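Local atomic coordinates of type IV secretion system protein VirB11 (Brucella suis, PDB entry 2GZA), a protein that hydrolyses ATP as the VirB11 ATPase of the Brucella suis type IV secretion system, a P-loop protein that assembles into hexamers. Residues E48-R53 against H219-H224; E40-R45 against D202-T207; G287-T292 against I340-Y345; L291-L296 against L320-V325. One frame throughout, in Å; residues are numbered along the deposited sequence.

The four contacts form two pairs. Contacts 1 and 2, with centres about 3 Å apart, join neighbouring strands of the antiparallel N-terminal sheet to neighbouring strands of a parallel sheet in the nucleotide-binding domain, and Asn-221 links them. Contacts 3 and 4 lie 28 to 34 Å away between centres, and both use helix 289-300, contact 3 against strand 339-345 and contact 4 against strand 324-331 and the turn before it. Contacts 2 and 4 are buried, whereas 1 and 3 are only partly buried. Their chemistry follows their place: a stacked amide and ring in contact 1, a buried guanidinium in contact 2, a thiol against a carboxylate in contact 3, and mainly apolar packing in contact 4.

Contact 1: residues E48-R53 against H219-H224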
loop_
_atom_site.group_PDB
_atom_site.type_symbol
_atom_site.label_atom_id
_atom_site.label_comp_id
_atom_site.label_asym_id
_atom_site.label_seq_id
_atom_site.Cartn_x
_atom_site.Cartn_y
_atom_site.Cartn_z
ATOM N N GLU C 48 28.836 25.647 37.972
ATOM C CA GLU C 48 28.307 26.783 37.225
ATOM C C GLU C 48 26.826 26.694 36.907
ATOM O O GLU C 48 26.235 25.615 36.926
ATOM C CB GLU C 48 29.132 27.065 35.956
ATOM C CG GLU C 48 29.727 25.854 35.254
ATOM C CD GLU C 48 29.904 26.084 33.764
ATOM O OE1 GLU C 48 31.020 26.439 33.335
ATOM O OE2 GLU C 48 28.919 25.919 33.017
ATOM N N VAL C 49 26.230 27.855 36.661
ATOM C CA VAL C 49 24.875 27.935 36.139
ATOM C C VAL C 49 24.834 28.909 34.968
ATOM O O VAL C 49 25.595 29.876 34.923
ATOM C CB VAL C 49 23.810 28.310 37.224
ATOM C CG1 VAL C 49 24.196 27.782 38.586
ATOM C CG2 VAL C 49 23.567 29.803 37.285
ATOM N N PHE C 50 23.968 28.621 34.009
ATOM C CA PHE C 50 23.667 29.553 32.940
ATOM C C PHE C 50 22.183 29.877 32.980
ATOM O O PHE C 50 21.351 28.970 33.030
ATOM C CB PHE C 50 24.066 28.980 31.577
ATOM C CG PHE C 50 25.504 29.187 31.229
ATOM C CD1 PHE C 50 26.471 28.261 31.608
ATOM C CD2 PHE C 50 25.903 30.309 30.524
ATOM C CE1 PHE C 50 27.803 28.454 31.283
ATOM C CE2 PHE C 50 27.239 30.506 30.199
ATOM C CZ PHE C 50 28.188 29.572 30.577
ATOM N N CYS C 51 21.853 31.161 32.986
ATOM C CA CYS C 51 20.452 31.569 32.987
ATOM C C CYS C 51 20.090 32.492 31.830
ATOM O O CYS C 51 20.898 33.307 31.389
ATOM C CB CYS C 51 20.037 32.158 34.341
ATOM S SG CYS C 51 20.778 33.738 34.740
ATOM N N GLU C 52 18.875 32.321 31.324
ATOM C CA GLU C 52 18.359 33.124 30.229
ATOM C C GLU C 52 17.620 34.335 30.789
ATOM O O GLU C 52 16.576 34.189 31.437
ATOM C CB GLU C 52 17.431 32.286 29.344
ATOM C CG GLU C 52 16.618 33.097 28.343
ATOM C CD GLU C 52 15.927 32.238 27.302
ATOM O OE1 GLU C 52 16.611 31.424 26.645
ATOM O OE2 GLU C 52 14.698 32.389 27.124
ATOM N N ARG C 53 18.190 35.517 30.566
ATOM C CA ARG C 53 17.595 36.779 30.999
ATOM C C ARG C 53 16.643 37.288 29.948
ATOM O O ARG C 53 15.557 36.977 30.027
ATOM C CB ARG C 53 18.635 37.830 31.403
ATOM C CG ARG C 53 18.047 39.208 31.821
ATOM C CD ARG C 53 17.726 39.298 33.299
ATOM N NE ARG C 53 18.868 38.851 34.087
ATOM C CZ ARG C 53 18.895 38.761 35.412
ATOM N NH1 ARG C 53 17.842 39.108 36.147
ATOM N NH2 ARG C 53 19.994 38.321 36.000
ATOM N N HIS C 219 33.023 27.990 23.555
ATOM C CA HIS C 219 31.593 28.088 23.827
ATOM C C HIS C 219 31.272 27.585 25.234
ATOM O O HIS C 219 30.878 26.435 25.395
ATOM C CB HIS C 219 30.801 27.293 22.794
ATOM C CG HIS C 219 30.894 27.828 21.403
ATOM N ND1 HIS C 219 30.009 28.764 20.906
ATOM C CD2 HIS C 219 31.748 27.537 20.390
ATOM C CE1 HIS C 219 30.325 29.036 19.654
ATOM N NE2 HIS C 219 31.377 28.308 19.317
ATOM N N PRO C 220 31.418 28.450 26.259
ATOM C CA PRO C 220 31.268 28.023 27.661
ATOM C C PRO C 220 29.920 27.367 27.970
ATOM O O PRO C 220 29.854 26.439 28.768
ATOM C CB PRO C 220 31.412 29.333 28.455
ATOM C CG PRO C 220 31.201 30.430 27.457
ATOM C CD PRO C 220 31.716 29.887 26.158
ATOM N N ASN C 221 28.863 27.851 27.334
ATOM C CA ASN C 221 27.522 27.326 27.551
ATOM C C ASN C 221 27.228 26.183 26.578
ATOM O O ASN C 221 26.643 26.396 25.516
ATOM C CB ASN C 221 26.492 28.460 27.422
ATOM C CG ASN C 221 25.085 28.060 27.860
ATOM O OD1 ASN C 221 24.818 26.907 28.188
ATOM N ND2 ASN C 221 24.175 29.025 27.854
ATOM N N HIS C 222 27.646 24.973 26.939
ATOM C CA HIS C 222 27.401 23.806 26.093
ATOM C C HIS C 222 27.169 22.533 26.892
ATOM O O HIS C 222 27.519 22.458 28.075
ATOM C CB HIS C 222 28.523 23.608 25.055
ATOM C CG HIS C 222 29.812 23.108 25.629
ATOM N ND1 HIS C 222 30.824 23.949 26.028
ATOM C CD2 HIS C 222 30.252 21.851 25.875
ATOM C CE1 HIS C 222 31.833 23.235 26.492
ATOM N NE2 HIS C 222 31.508 21.959 26.412
ATOM N N VAL C 223 26.570 21.546 26.231
ATOM C CA VAL C 223 26.380 20.213 26.801
ATOM C C VAL C 223 26.750 19.178 25.742
ATOM O O VAL C 223 26.243 19.240 24.618
ATOM C CB VAL C 223 24.912 19.993 27.288
ATOM C CG1 VAL C 223 24.706 18.568 27.764
ATOM C CG2 VAL C 223 24.557 20.971 28.407
ATOM N N HIS C 224 27.644 18.254 26.088
ATOM C CA HIS C 224 27.961 17.131 25.203
ATOM C C HIS C 224 27.103 15.937 25.575
ATOM O O HIS C 224 27.204 15.424 26.689
ATOM C CB HIS C 224 29.435 16.733 25.292
ATOM C CG HIS C 224 30.389 17.822 24.925
ATOM N ND1 HIS C 224 30.421 18.394 23.674
ATOM C CD2 HIS C 224 31.368 18.422 25.640
ATOM C CE1 HIS C 224 31.368 19.311 23.641
ATOM N NE2 HIS C 224 31.959 19.344 24.819
HETATM O O HOH W 1 28.985 25.037 30.515
#
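An amide stacked on an aromatic ring joins two domains here: Phe-50, on strand 48-52 of the antiparallel N-terminal sheet, packs on Asn-221, in the loop just before strand 222-226 of the nucleotide-binding domain. The Asn-221 side chain lies along one face of the ring, its amide plane turned only 17° from the ring plane. Its CB makes a CH-pi contact 3.6 Å from the ring centroid, and farther out its ND2 lies 3.4 Å from CD2 of Phe-50. With CG anti to the backbone N (chi1 -170°), the amide runs back over the ring toward the Phe-50 backbone. OD1 of Asn-221 is held by Asn-44 ND2 and Arg-204 NE, two bonds that should fix the amide's rotation and keep it flat on the ring. Pro-220 adds an apolar touch, its CB 3.9 Å from CZ of Phe-50. On the more exposed side, a water 2.7 Å from Glu-48 OE2 lies next to the Pro-220 carbonyl, although its modelled distance to that oxygen is too short to be trusted. This packing of sheet on loop is consistent with the junction of the N-terminal and RecA-like domains in VirB11 ATPases.

Contact 2: residues E40-R45 against D202-T207; sequences EVCVNR and DQRLIT
With CG anti to the backbone N (chi1 177°) and its chain extended from CG to NE, Arg-204 reaches straight across from the start of strand 205-209 and delivers its guanidinium to Cys-42 and Asn-44. Those two residues both turn their side chains toward it, from strand 40-43 and the residues that follow. They meet the flat group in different ways. The sulfur of Cys-42 sits 3.3 Å above the guanidinium plane and over its centre, with SG 3.4 Å from both CZ and NH2 of Arg-204. Asn-44 comes instead to the edge: its OD1 lies in the guanidinium plane and accepts a hydrogen bond from NH2 of Arg-204 at 3.2 Å, nearly straight at 171°. The amide and guanidinium planes are 20° apart, and the donor is tilted from the carbonyl plane of Asn-44. Asn-221 completes the arrangement, its OD1 accepting from both Asn-44 ND2 and Arg-204 NE. Asn-44 is thereby gripped at both ends of its amide, which should restrict the rotation of all three side chains. NH2 of Arg-204 has a further, weak bond to Thr-118 OG1. The bonds named for this buried group all go to neutral oxygens, which would spread its charge without forming an ion pair. Trp-57 of strand 57-61 packs on both Cys-42 and Arg-204, while Val-223 of strand 222-226 and Met-251 also touch the arginine. Strand 40-43 lies between strands 48-52 and 116-120 in the N-terminal sheet, and strand 205-209 between 222-226 and 255-258.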
loop_
_atom_site.group_PDB
_atom_site.type_symbol
_atom_site.label_atom_id
_atom_site.label_comp_id
_atom_site.label_asym_id
_atom_site.label_seq_id
_atom_site.Cartn_x
_atom_site.Cartn_y
_atom_site.Cartn_z
ATOM N N GLU C 40 14.945 30.754 32.042
ATOM C CA GLU C 40 15.559 29.439 32.047
ATOM C C GLU C 40 16.737 29.387 33.015
ATOM O O GLU C 40 17.491 30.351 33.140
ATOM C CB GLU C 40 15.988 29.028 30.635
ATOM C CG GLU C 40 15.102 27.957 30.000
ATOM C CD GLU C 40 13.752 28.477 29.548
ATOM O OE1 GLU C 40 13.502 29.695 29.640
ATOM O OE2 GLU C 40 12.930 27.665 29.090
ATOM N N VAL C 41 16.880 28.261 33.702
ATOM C CA VAL C 41 18.018 28.026 34.590
ATOM C C VAL C 41 18.696 26.719 34.199
ATOM O O VAL C 41 18.090 25.653 34.267
ATOM C CB VAL C 41 17.609 27.952 36.090
ATOM C CG1 VAL C 41 18.844 27.907 36.983
ATOM C CG2 VAL C 41 16.735 29.124 36.493
ATOM N N CYS C 42 19.961 26.811 33.805
ATOM C CA CYS C 42 20.722 25.649 33.355
ATOM C C CYS C 42 21.941 25.343 34.195
ATOM O O CYS C 42 22.642 26.247 34.646
ATOM C CB CYS C 42 21.159 25.840 31.919
ATOM S SG CYS C 42 19.793 25.655 30.825
ATOM N N VAL C 43 22.184 24.058 34.411
ATOM C CA VAL C 43 23.467 23.600 34.920
ATOM C C VAL C 43 24.039 22.589 33.927
ATOM O O VAL C 43 23.441 21.538 33.674
ATOM C CB VAL C 43 23.378 23.008 36.357
ATOM C CG1 VAL C 43 24.754 22.491 36.823
ATOM C CG2 VAL C 43 22.854 24.044 37.343
ATOM N N ASN C 44 25.186 22.933 33.349
ATOM C CA ASN C 44 25.858 22.079 32.351
ATOM C C ASN C 44 26.894 21.171 32.984
ATOM O O ASN C 44 27.153 20.076 32.490
ATOM C CB ASN C 44 26.546 22.921 31.275
ATOM C CG ASN C 44 25.602 23.876 30.590
ATOM O OD1 ASN C 44 24.400 23.630 30.524
ATOM N ND2 ASN C 44 26.138 24.980 30.078
ATOM N N ARG C 45 27.493 21.648 34.068
ATOM C CA ARG C 45 28.566 20.943 34.748
ATOM C C ARG C 45 28.697 21.473 36.164
ATOM O O ARG C 45 28.225 22.571 36.452
ATOM C CB ARG C 45 29.891 21.081 33.975
ATOM C CG ARG C 45 30.410 22.504 33.774
ATOM C CD ARG C 45 30.605 22.813 32.295
ATOM N NE ARG C 45 30.988 21.617 31.544
ATOM C CZ ARG C 45 30.674 21.366 30.277
ATOM N NH1 ARG C 45 29.955 22.219 29.566
ATOM N NH2 ARG C 45 31.081 20.238 29.718
ATOM N N ASP C 202 28.448 33.215 22.559
ATOM C CA ASP C 202 27.460 33.403 23.625
ATOM C C ASP C 202 26.185 32.580 23.430
ATOM O O ASP C 202 25.230 32.695 24.208
ATOM C CB ASP C 202 27.117 34.891 23.784
ATOM C CG ASP C 202 26.435 35.480 22.557
ATOM O OD1 ASP C 202 26.544 34.898 21.455
ATOM O OD2 ASP C 202 25.784 36.538 22.702
ATOM N N GLN C 203 26.175 31.756 22.385
ATOM C CA GLN C 203 25.029 30.907 22.088
ATOM C C GLN C 203 25.153 29.554 22.771
ATOM O O GLN C 203 26.252 29.026 22.931
ATOM C CB GLN C 203 24.866 30.735 20.582
ATOM C CG GLN C 203 24.363 31.985 19.868
ATOM C CD GLN C 203 24.061 31.758 18.394
ATOM O OE1 GLN C 203 24.066 30.632 17.906
ATOM N NE2 GLN C 203 23.797 32.837 17.680
ATOM N N ARG C 204 24.024 29.001 23.186
ATOM C CA ARG C 204 24.016 27.722 23.872
ATOM C C ARG C 204 24.037 26.573 22.860
ATOM O O ARG C 204 23.171 26.505 21.991
ATOM C CB ARG C 204 22.802 27.626 24.801
ATOM C CG ARG C 204 22.679 26.293 25.513
ATOM C CD ARG C 204 21.690 26.356 26.644
ATOM N NE ARG C 204 22.017 25.369 27.669
ATOM C CZ ARG C 204 21.241 24.349 28.004
ATOM N NH1 ARG C 204 20.067 24.173 27.415
ATOM N NH2 ARG C 204 21.631 23.515 28.946
ATOM N N LEU C 205 25.018 25.678 22.984
ATOM C CA LEU C 205 25.184 24.567 22.036
ATOM C C LEU C 205 25.076 23.207 22.703
ATOM O O LEU C 205 25.533 23.007 23.825
ATOM C CB LEU C 205 26.513 24.663 21.275
ATOM C CG LEU C 205 26.904 25.993 20.626
ATOM C CD1 LEU C 205 28.228 25.864 19.889
ATOM C CD2 LEU C 205 25.832 26.483 19.689
ATOM N N ILE C 206 24.459 22.274 21.996
ATOM C CA ILE C 206 24.376 20.898 22.444
ATOM C C ILE C 206 24.864 19.974 21.324
ATOM O O ILE C 206 24.335 20.006 20.219
ATOM C CB ILE C 206 22.940 20.545 22.910
ATOM C CG1 ILE C 206 22.501 21.500 24.039
ATOM C CG2 ILE C 206 22.866 19.081 23.342
ATOM C CD1 ILE C 206 21.157 21.200 24.679
ATOM N N THR C 207 25.895 19.182 21.613
ATOM C CA THR C 207 26.428 18.229 20.651
ATOM C C THR C 207 25.868 16.859 20.945
ATOM O O THR C 207 25.667 16.511 22.104
ATOM C CB THR C 207 27.977 18.154 20.662
ATOM O OG1 THR C 207 28.440 17.786 21.965
ATOM C CG2 THR C 207 28.578 19.479 20.260
#

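Contact 3: residues G287-T292 against I340-Y345; sequences GSCELT and ISEVWY
The carboxylate of Glu-342 presents one face to Cys-289, whose CB and SG both lie above its plane: SG is 3.5 Å from CD of Glu-342, and CB of Cys-289 is 3.5 Å from OE2. The extended chain of Glu-342, with CG anti to the backbone N (chi1 -175°), passes alongside the sulfur before its carboxylate reaches the N-terminal end of helix 289-300. Trp-344, two residues further along strand 339-345, touches Cys-289 with its CB alone, 4.0 Å from the cysteine CB; its indole turns aside to meet Phe-293 edge-to-face. The cysteine thus fills the groove between two side chains that project from the same side of the strand. The helix begins here: Ser-288 is its N-cap, with OG accepting from Leu-291 N at 3.2 Å, and Ser-288 O accepts from Thr-292 OG1 at 2.8 Å. A neighbouring subunit lies close by, with Glu-290 packing on its Leu-320 and Leu-291 on its Ala-274. No hydrogen bond crosses between residues 287-292 and 340-345, so the join of helix and strand 339-345 rests on van der Waals contact. A negative charge this near a helix N-terminus is probably stabilised by the helix dipole.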
loop_
_atom_site.group_PDB
_atom_site.type_symbol
_atom_site.label_atom_id
_atom_site.label_comp_id
_atom_site.label_asym_id
_atom_site.label_seq_id
_atom_site.Cartn_x
_atom_site.Cartn_y
_atom_site.Cartn_z
ATOM N N GLY C 287 28.489 10.706 -1.782
ATOM C CA GLY C 287 29.411 10.899 -2.892
ATOM C C GLY C 287 29.209 12.185 -3.666
ATOM O O GLY C 287 29.942 12.448 -4.615
ATOM N N SER C 288 28.207 12.973 -3.275
ATOM C CA SER C 288 27.945 14.280 -3.872
ATOM C C SER C 288 26.824 14.958 -3.101
ATOM O O SER C 288 26.261 14.375 -2.180
ATOM C CB SER C 288 27.589 14.155 -5.357
ATOM O OG SER C 288 26.368 13.466 -5.523
ATOM N N CYS C 289 26.508 16.191 -3.480
ATOM C CA CYS C 289 25.419 16.914 -2.863
ATOM C C CYS C 289 24.105 16.217 -3.139
ATOM O O CYS C 289 23.294 16.053 -2.226
ATOM C CB CYS C 289 25.409 18.355 -3.341
ATOM S SG CYS C 289 26.855 19.243 -2.742
ATOM N N GLU C 290 23.920 15.755 -4.375
ATOM C CA GLU C 290 22.647 15.150 -4.743
ATOM C C GLU C 290 22.481 13.802 -4.076
ATOM O O GLU C 290 21.383 13.414 -3.695
ATOM C CB GLU C 290 22.444 15.082 -6.257
ATOM C CG GLU C 290 23.108 13.937 -7.004
ATOM C CD GLU C 290 22.646 13.856 -8.457
ATOM O OE1 GLU C 290 23.496 13.690 -9.356
ATOM O OE2 GLU C 290 21.428 13.970 -8.711
ATOM N N LEU C 291 23.598 13.115 -3.903
ATOM C CA LEU C 291 23.627 11.846 -3.206
ATOM C C LEU C 291 23.416 11.997 -1.697
ATOM O O LEU C 291 23.010 11.042 -1.039
ATOM C CB LEU C 291 24.927 11.095 -3.515
ATOM C CG LEU C 291 25.063 10.392 -4.883
ATOM C CD1 LEU C 291 26.501 9.958 -5.155
ATOM C CD2 LEU C 291 24.132 9.205 -5.022
ATOM N N THR C 292 23.689 13.185 -1.156
ATOM C CA THR C 292 23.361 13.495 0.235
ATOM C C THR C 292 21.846 13.416 0.453
ATOM O O THR C 292 21.388 12.634 1.276
ATOM C CB THR C 292 23.886 14.871 0.665
ATOM O OG1 THR C 292 25.270 14.972 0.335
ATOM C CG2 THR C 292 23.704 15.066 2.148
ATOM N N ILE C 340 36.757 21.281 -1.566
ATOM C CA ILE C 340 35.312 21.238 -1.696
ATOM C C ILE C 340 34.936 21.151 -3.169
ATOM O O ILE C 340 35.422 21.923 -3.987
ATOM C CB ILE C 340 34.652 22.458 -1.032
ATOM C CG1 ILE C 340 35.048 22.524 0.445
ATOM C CG2 ILE C 340 33.130 22.413 -1.206
ATOM C CD1 ILE C 340 34.575 23.765 1.163
ATOM N N SER C 341 34.073 20.191 -3.484
ATOM C CA SER C 341 33.625 19.929 -4.850
ATOM C C SER C 341 32.468 20.830 -5.249
ATOM O O SER C 341 32.458 21.388 -6.343
ATOM C CB SER C 341 33.171 18.473 -4.980
ATOM O OG SER C 341 34.205 17.569 -4.654
ATOM N N GLU C 342 31.494 20.953 -4.352
ATOM C CA GLU C 342 30.243 21.631 -4.636
ATOM C C GLU C 342 29.682 22.201 -3.345
ATOM O O GLU C 342 29.844 21.614 -2.279
ATOM C CB GLU C 342 29.247 20.633 -5.245
ATOM C CG GLU C 342 27.906 21.231 -5.703
ATOM C CD GLU C 342 26.879 20.174 -6.126
ATOM O OE1 GLU C 342 25.698 20.552 -6.323
ATOM O OE2 GLU C 342 27.237 18.975 -6.258
ATOM N N VAL C 343 29.039 23.355 -3.452
ATOM C CA VAL C 343 28.226 23.897 -2.378
ATOM C C VAL C 343 26.824 24.036 -2.943
ATOM O O VAL C 343 26.610 24.733 -3.934
ATOM C CB VAL C 343 28.738 25.258 -1.882
ATOM C CG1 VAL C 343 27.767 25.854 -0.882
ATOM C CG2 VAL C 343 30.118 25.116 -1.270
ATOM N N TRP C 344 25.880 23.350 -2.326
ATOM C CA TRP C 344 24.510 23.391 -2.771
ATOM C C TRP C 344 23.731 24.373 -1.897
ATOM O O TRP C 344 23.773 24.299 -0.670
ATOM C CB TRP C 344 23.918 21.976 -2.739
ATOM C CG TRP C 344 22.504 21.900 -3.188
ATOM C CD1 TRP C 344 22.062 21.594 -4.439
ATOM C CD2 TRP C 344 21.337 22.137 -2.393
ATOM N NE1 TRP C 344 20.690 21.627 -4.474
ATOM C CE2 TRP C 344 20.217 21.959 -3.233
ATOM C CE3 TRP C 344 21.127 22.489 -1.053
ATOM C CZ2 TRP C 344 18.908 22.123 -2.782
ATOM C CZ3 TRP C 344 19.819 22.652 -0.600
ATOM C CH2 TRP C 344 18.725 22.469 -1.466
ATOM N N TYR C 345 23.039 25.300 -2.546
ATOM C CA TYR C 345 22.184 26.268 -1.876
ATOM C C TYR C 345 21.101 26.701 -2.852
ATOM O O TYR C 345 21.402 27.263 -3.899
ATOM C CB TYR C 345 23.016 27.458 -1.391
ATOM C CG TYR C 345 22.241 28.556 -0.703
ATOM C CD1 TYR C 345 21.474 28.297 0.428
ATOM C CD2 TYR C 345 22.298 29.866 -1.171
ATOM C CE1 TYR C 345 20.772 29.317 1.068
ATOM C CE2 TYR C 345 21.596 30.890 -0.541
ATOM C CZ TYR C 345 20.838 30.609 0.574
ATOM O OH TYR C 345 20.151 31.624 1.195
#

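Contact 4: residues L291-L296 against L320-V325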
loop_
_atom_site.group_PDB
_atom_site.type_symbol
_atom_site.label_atom_id
_atom_site.label_comp_id
_atom_site.label_asym_id
_atom_site.label_seq_id
_atom_site.Cartn_x
_atom_site.Cartn_y
_atom_site.Cartn_z
ATOM N N LEU C 291 23.598 13.115 -3.903
ATOM C CA LEU C 291 23.627 11.846 -3.206
ATOM C C LEU C 291 23.416 11.997 -1.697
ATOM O O LEU C 291 23.010 11.042 -1.039
ATOM C CB LEU C 291 24.927 11.095 -3.515
ATOM C CG LEU C 291 25.063 10.392 -4.883
ATOM C CD1 LEU C 291 26.501 9.958 -5.155
ATOM C CD2 LEU C 291 24.132 9.205 -5.022
ATOM N N THR C 292 23.689 13.185 -1.156
ATOM C CA THR C 292 23.361 13.495 0.235
ATOM C C THR C 292 21.846 13.416 0.453
ATOM O O THR C 292 21.388 12.634 1.276
ATOM C CB THR C 292 23.886 14.871 0.665
ATOM O OG1 THR C 292 25.270 14.972 0.335
ATOM C CG2 THR C 292 23.704 15.066 2.148
ATOM N N PHE C 293 21.081 14.204 -0.297
ATOM C CA PHE C 293 19.625 14.191 -0.179
ATOM C C PHE C 293 19.090 12.795 -0.457
ATOM O O PHE C 293 18.146 12.336 0.186
ATOM C CB PHE C 293 18.978 15.217 -1.116
ATOM C CG PHE C 293 19.125 16.632 -0.644
ATOM C CD1 PHE C 293 18.353 17.110 0.403
ATOM C CD2 PHE C 293 20.041 17.482 -1.245
ATOM C CE1 PHE C 293 18.486 18.424 0.846
ATOM C CE2 PHE C 293 20.184 18.788 -0.814
ATOM C CZ PHE C 293 19.405 19.263 0.240
ATOM N N GLU C 294 19.724 12.127 -1.414
ATOM C CA GLU C 294 19.395 10.756 -1.780
ATOM C C GLU C 294 19.557 9.808 -0.591
ATOM O O GLU C 294 18.661 9.018 -0.294
ATOM C CB GLU C 294 20.296 10.312 -2.935
ATOM C CG GLU C 294 19.638 9.416 -3.954
ATOM C CD GLU C 294 18.624 10.135 -4.829
ATOM O OE1 GLU C 294 17.461 9.683 -4.873
ATOM O OE2 GLU C 294 18.985 11.138 -5.478
ATOM N N ARG C 295 20.695 9.905 0.091
ATOM C CA ARG C 295 20.975 9.076 1.263
ATOM C C ARG C 295 20.188 9.469 2.513
ATOM O O ARG C 295 19.844 8.607 3.309
ATOM C CB ARG C 295 22.467 9.054 1.570
ATOM C CG ARG C 295 23.268 8.202 0.602
ATOM C CD ARG C 295 24.535 7.672 1.226
ATOM N NE ARG C 295 24.268 6.595 2.172
ATOM C CZ ARG C 295 24.598 6.615 3.456
ATOM N NH1 ARG C 295 25.234 7.654 3.982
ATOM N NH2 ARG C 295 24.307 5.576 4.216
ATOM N N LEU C 296 19.914 10.763 2.683
ATOM C CA LEU C 296 19.108 11.242 3.813
ATOM C C LEU C 296 17.688 10.706 3.741
ATOM O O LEU C 296 17.095 10.357 4.764
ATOM C CB LEU C 296 19.091 12.772 3.885
ATOM C CG LEU C 296 20.418 13.461 4.219
ATOM C CD1 LEU C 296 20.272 14.965 4.178
ATOM C CD2 LEU C 296 20.970 13.002 5.559
ATOM N N LEU C 320 12.928 21.702 2.586
ATOM C CA LEU C 320 12.392 22.739 3.458
ATOM C C LEU C 320 13.278 22.980 4.666
ATOM O O LEU C 320 13.293 24.076 5.225
ATOM C CB LEU C 320 10.987 22.360 3.908
ATOM C CG LEU C 320 9.891 22.498 2.851
ATOM C CD1 LEU C 320 8.620 21.870 3.348
ATOM C CD2 LEU C 320 9.651 23.954 2.472
ATOM N N VAL C 321 14.027 21.955 5.043
ATOM C CA VAL C 321 14.767 21.925 6.291
ATOM C C VAL C 321 16.268 22.149 6.078
ATOM O O VAL C 321 16.921 22.799 6.891
ATOM C CB VAL C 321 14.486 20.588 7.011
ATOM C CG1 VAL C 321 15.660 20.141 7.862
ATOM C CG2 VAL C 321 13.221 20.703 7.823
ATOM N N VAL C 322 16.809 21.620 4.987
ATOM C CA VAL C 322 18.252 21.675 4.735
ATOM C C VAL C 322 18.583 22.815 3.791
ATOM O O VAL C 322 18.178 22.799 2.632
ATOM C CB VAL C 322 18.814 20.330 4.155
ATOM C CG1 VAL C 322 20.290 20.464 3.812
ATOM C CG2 VAL C 322 18.614 19.184 5.139
ATOM N N ASP C 323 19.325 23.794 4.291
ATOM C CA ASP C 323 19.628 25.000 3.529
ATOM C C ASP C 323 20.863 24.825 2.656
ATOM O O ASP C 323 20.848 25.174 1.474
ATOM C CB ASP C 323 19.809 26.196 4.458
ATOM C CG ASP C 323 18.530 26.574 5.168
ATOM O OD1 ASP C 323 17.510 26.761 4.472
ATOM O OD2 ASP C 323 18.550 26.682 6.418
ATOM N N VAL C 324 21.932 24.291 3.240
ATOM C CA VAL C 324 23.205 24.177 2.549
ATOM C C VAL C 324 23.765 22.765 2.685
ATOM O O VAL C 324 23.691 22.160 3.747
ATOM C CB VAL C 324 24.237 25.212 3.082
ATOM C CG1 VAL C 324 25.572 25.081 2.362
ATOM C CG2 VAL C 324 23.706 26.634 2.950
ATOM N N VAL C 325 24.305 22.238 1.591
ATOM C CA VAL C 325 25.081 21.002 1.626
ATOM C C VAL C 325 26.476 21.295 1.079
ATOM O O VAL C 325 26.621 21.709 -0.074
ATOM C CB VAL C 325 24.434 19.849 0.789
ATOM C CG1 VAL C 325 25.301 18.584 0.835
ATOM C CG2 VAL C 325 23.026 19.537 1.265
#
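The ring of Phe-293 meets Val-322 and Val-325 obliquely, touching one with each side of its outer end. CE1 of Phe-293 is 3.8 Å from CB of Val-322, while CE2 lies 3.6 Å from CG2 of Val-325. Between them, CZ of the ring approaches both valines, at 3.8 Å from Val-325 CG2 and 3.9 Å from Val-322 CG1. The ring lies alongside each valine, pointing the other way. Val-325 divides its two methyls between two neighbours. Its CG1, anti to the backbone N (chi1 179°), points at Thr-292 tip to tip, 3.6 Å from OG1, and CG2 is left for the phenylalanine. The threonine hydroxyl is engaged with Ser-288 O, so its meeting with the valine is simple packing. Around this first shell, Tyr-319 and Leu-318 of helix 311-321 also meet Phe-293; Thr-292 lies on both Val-179 and Ala-181 of strand 178-182, Val-322 on Val-179 and Val-325 on Ala-181. The turn between Val-322 and the strand of Val-325 is held from behind by Asp-323, which forms a salt bridge with Lys-350 and accepts from Val-177 N. On the outer side of the helix, Arg-295 bonds through NE to Asn-271 of a neighbouring subunit. Helix 289-300 therefore packs one side into its own domain and turns another to the hexamer interface. It lies on the connection from strand 281-285 to strand 324-331, parallel strands on either side of strand 178-182, a helical crossover packed on the sheet as in the RecA-like fold of P-loop ATPases.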